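PDB 2RCI: type-2Ba cytolytic delta-endotoxin from Bacillus thuringiensis serovar israelensis, which probably kills the larvae of dipteran insects by making pores in the epithelial cell membranes of their midgut. Local coordinates for residues R26-A34 and K46-L54. Sequence-based numbering, arbitrary orientation.
Sequences RLTNTFQGA and KALQIANGL
L27 meets L54 methyl to methyl, CD2 to CD2 at 3.8 Å, where helix 21-31 passes the residue that follows helix 44-53. One turn on, T30 turns its two branches to different tasks. With chi1 at -62°, T30 OG1 lies beside the backbone N and donates back to R26 O (2.9 Å), from above the carbonyl plane; that oxygen also accepts from T30 N. The same torsion sends T30 CG2 across to I50, where it presses on I50 CG2 at 3.4 Å, tighter than usual for two methyls, with L54 CD2 a little farther off. F31 lies between helix 44-53 and the sheet. I50 CG2 sits over one face of its ring, displaced toward the rim, in a CH-pi contact 4.0 Å from the centroid. A47 O lies at the ring edge, near its plane, 3.6 Å from F31 CE2, while A51 and L54 approach obliquely. V189 of strand 177-192, L139 of strand 132-142, and I153 and P155 of strand 150-162 also touch the F31 side chain. At G33 the chain runs close to I50 CD1, and the carbonyl oxygen of G33 lies 3.3 Å from K46 CG, beside the bent aliphatic part of the lysine. A34 finishes the contact: its CB meets A47 CB at 3.8 Å, its backbone N lies beside I50 CD1, and F42 touches both alanines. The helix segments run roughly antiparallel, 140° between their directions, forming part of one helical layer on the sheet of this alpha/beta toxin. No hydrogen bond or salt bridge joins the two segments; the T30 hydroxyl bonds within its own helix, and cohesion across the contact rests on van der Waals contacts of methyl groups, the F31 ring, the K46 methylenes and the backbone.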
loop_
_atom_site.group_PDB
_atom_site.type_symbol
_atom_site.label_atom_id
_atom_site.label_comp_id
_atom_site.label_asym_id
_atom_site.label_seq_id
_atom_site.Cartn_x
_atom_site.Cartn_y
_atom_site.Cartn_z
ATOM N N ARG A 26 12.804 -11.403 3.432
ATOM C CA ARG A 26 13.733 -11.285 2.304
ATOM C C ARG A 26 13.104 -10.395 1.215
ATOM O O ARG A 26 13.721 -9.416 0.745
ATOM C CB ARG A 26 14.071 -12.668 1.715
ATOM C CG ARG A 26 15.071 -12.557 0.540
ATOM C CD ARG A 26 15.469 -13.874 -0.037
ATOM N NE ARG A 26 14.404 -14.536 -0.786
ATOM C CZ ARG A 26 13.731 -15.590 -0.344
ATOM N NH1 ARG A 26 13.990 -16.110 0.862
ATOM N NH2 ARG A 26 12.801 -16.134 -1.108
ATOM N N LEU A 27 11.861 -10.736 0.853
ATOM C CA LEU A 27 11.151 -10.052 -0.242
ATOM C C LEU A 27 10.792 -8.603 0.098
ATOM O O LEU A 27 10.903 -7.728 -0.736
ATOM C CB LEU A 27 9.943 -10.859 -0.711
ATOM C CG LEU A 27 10.235 -12.267 -1.287
ATOM C CD1 LEU A 27 8.953 -13.081 -1.524
ATOM C CD2 LEU A 27 11.088 -12.222 -2.584
ATOM N N THR A 28 10.385 -8.360 1.338
ATOM C CA THR A 28 10.152 -7.004 1.835
ATOM C C THR A 28 11.457 -6.195 1.761
ATOM O O THR A 28 11.468 -5.073 1.256
ATOM C CB THR A 28 9.570 -7.074 3.265
ATOM O OG1 THR A 28 8.299 -7.738 3.204
ATOM C CG2 THR A 28 9.402 -5.668 3.887
ATOM N N ASN A 29 12.566 -6.778 2.233
ATOM C CA ASN A 29 13.882 -6.127 2.111
ATOM C C ASN A 29 14.232 -5.760 0.668
ATOM O O ASN A 29 14.761 -4.681 0.404
ATOM C CB ASN A 29 15.003 -7.010 2.689
ATOM C CG ASN A 29 15.073 -6.966 4.203
ATOM O OD1 ASN A 29 14.405 -6.155 4.848
ATOM N ND2 ASN A 29 15.906 -7.832 4.784
ATOM N N THR A 30 13.919 -6.665 -0.253
ATOM C CA THR A 30 14.265 -6.510 -1.670
ATOM C C THR A 30 13.552 -5.291 -2.272
ATOM O O THR A 30 14.150 -4.521 -3.024
ATOM C CB THR A 30 13.954 -7.799 -2.453
ATOM O OG1 THR A 30 14.750 -8.864 -1.923
ATOM C CG2 THR A 30 14.296 -7.648 -3.929
ATOM N N PHE A 31 12.287 -5.105 -1.901
ATOM C CA PHE A 31 11.521 -3.952 -2.375
ATOM C C PHE A 31 11.847 -2.588 -1.786
ATOM O O PHE A 31 11.409 -1.576 -2.330
ATOM C CB PHE A 31 10.020 -4.236 -2.378
ATOM C CG PHE A 31 9.621 -5.134 -3.479
ATOM C CD1 PHE A 31 9.475 -6.499 -3.260
ATOM C CD2 PHE A 31 9.475 -4.628 -4.778
ATOM C CE1 PHE A 31 9.158 -7.347 -4.324
ATOM C CE2 PHE A 31 9.162 -5.450 -5.826
ATOM C CZ PHE A 31 8.988 -6.814 -5.611
ATOM N N GLN A 32 12.627 -2.541 -0.707
ATOM C CA GLN A 32 13.216 -1.265 -0.252
ATOM C C GLN A 32 13.955 -0.553 -1.395
ATOM O O GLN A 32 13.975 0.685 -1.463
ATOM C CB GLN A 32 14.155 -1.471 0.940
ATOM C CG GLN A 32 13.510 -2.139 2.168
ATOM C CD GLN A 32 12.353 -1.345 2.774
ATOM O OE1 GLN A 32 12.237 -0.120 2.581
ATOM N NE2 GLN A 32 11.491 -2.044 3.525
ATOM N N GLY A 33 14.522 -1.348 -2.303
ATOM C CA GLY A 33 15.245 -0.842 -3.479
ATOM C C GLY A 33 14.416 0.002 -4.443
ATOM O O GLY A 33 14.978 0.733 -5.273
ATOM N N ALA A 34 13.087 -0.083 -4.349
ATOM C CA ALA A 34 12.213 0.758 -5.196
ATOM C C ALA A 34 11.907 2.162 -4.630
ATOM O O ALA A 34 11.190 2.953 -5.263
ATOM C CB ALA A 34 10.925 0.031 -5.504
ATOM N N LYS A 46 11.305 0.929 -11.118
ATOM C CA LYS A 46 12.291 0.170 -10.332
ATOM C C LYS A 46 11.678 -1.063 -9.658
ATOM O O LYS A 46 12.308 -2.135 -9.605
ATOM C CB LYS A 46 12.961 1.087 -9.289
ATOM C CG LYS A 46 13.989 0.381 -8.383
ATOM C CD LYS A 46 15.308 0.121 -9.100
ATOM C CE LYS A 46 16.319 -0.549 -8.160
ATOM N NZ LYS A 46 17.516 -0.997 -8.923
ATOM N N ALA A 47 10.468 -0.913 -9.117
ATOM C CA ALA A 47 9.777 -2.055 -8.513
ATOM C C ALA A 47 9.560 -3.168 -9.539
ATOM O O ALA A 47 9.757 -4.337 -9.245
ATOM C CB ALA A 47 8.451 -1.628 -7.870
ATOM N N LEU A 48 9.189 -2.803 -10.766
ATOM C CA LEU A 48 9.083 -3.792 -11.831
ATOM C C LEU A 48 10.428 -4.420 -12.224
ATOM O O LEU A 48 10.496 -5.607 -12.507
ATOM C CB LEU A 48 8.368 -3.212 -13.049
ATOM C CG LEU A 48 6.849 -3.085 -12.867
ATOM C CD1 LEU A 48 6.256 -2.344 -14.024
ATOM C CD2 LEU A 48 6.215 -4.488 -12.777
ATOM N N GLN A 49 11.495 -3.633 -12.234
ATOM C CA GLN A 49 12.835 -4.202 -12.478
ATOM C C GLN A 49 13.158 -5.239 -11.392
ATOM O O GLN A 49 13.624 -6.337 -11.682
ATOM C CB GLN A 49 13.900 -3.110 -12.486
ATOM C CG GLN A 49 13.783 -2.104 -13.637
ATOM C CD GLN A 49 14.047 -2.730 -15.010
ATOM O OE1 GLN A 49 15.060 -3.410 -15.227
ATOM N NE2 GLN A 49 13.136 -2.506 -15.933
ATOM N N ILE A 50 12.883 -4.889 -10.144
ATOM C CA ILE A 50 13.144 -5.783 -9.013
ATOM C C ILE A 50 12.334 -7.089 -9.143
ATOM O O ILE A 50 12.892 -8.186 -9.035
ATOM C CB ILE A 50 12.865 -5.082 -7.671
ATOM C CG1 ILE A 50 13.949 -4.031 -7.384
ATOM C CG2 ILE A 50 12.764 -6.096 -6.531
ATOM C CD1 ILE A 50 13.609 -3.059 -6.240
ATOM N N ALA A 51 11.037 -6.958 -9.412
ATOM C CA ALA A 51 10.171 -8.106 -9.663
ATOM C C ALA A 51 10.733 -9.010 -10.780
ATOM O O ALA A 51 10.775 -10.235 -10.626
ATOM C CB ALA A 51 8.747 -7.661 -9.954
ATOM N N ASN A 52 11.202 -8.394 -11.868
ATOM C CA ASN A 52 11.821 -9.103 -12.990
ATOM C C ASN A 52 13.045 -9.913 -12.598
ATOM O O ASN A 52 13.351 -10.942 -13.235
ATOM C CB ASN A 52 12.256 -8.113 -14.101
ATOM C CG ASN A 52 12.542 -8.819 -15.434
ATOM O OD1 ASN A 52 11.736 -9.622 -15.891
ATOM N ND2 ASN A 52 13.688 -8.499 -16.063
ATOM N N GLY A 53 13.774 -9.446 -11.590
ATOM C CA GLY A 53 15.000 -10.138 -11.180
ATOM C C GLY A 53 14.769 -11.289 -10.223
ATOM O O GLY A 53 15.711 -12.046 -9.916
ATOM N N LEU A 54 13.541 -11.442 -9.731
ATOM C CA LEU A 54 13.302 -12.453 -8.698
ATOM C C LEU A 54 13.200 -13.854 -9.282
ATOM O O LEU A 54 12.527 -14.040 -10.299
ATOM C CB LEU A 54 12.040 -12.136 -7.899
ATOM C CG LEU A 54 12.060 -10.926 -6.964
ATOM C CD1 LEU A 54 10.606 -10.693 -6.530
ATOM C CD2 LEU A 54 12.964 -11.142 -5.729
#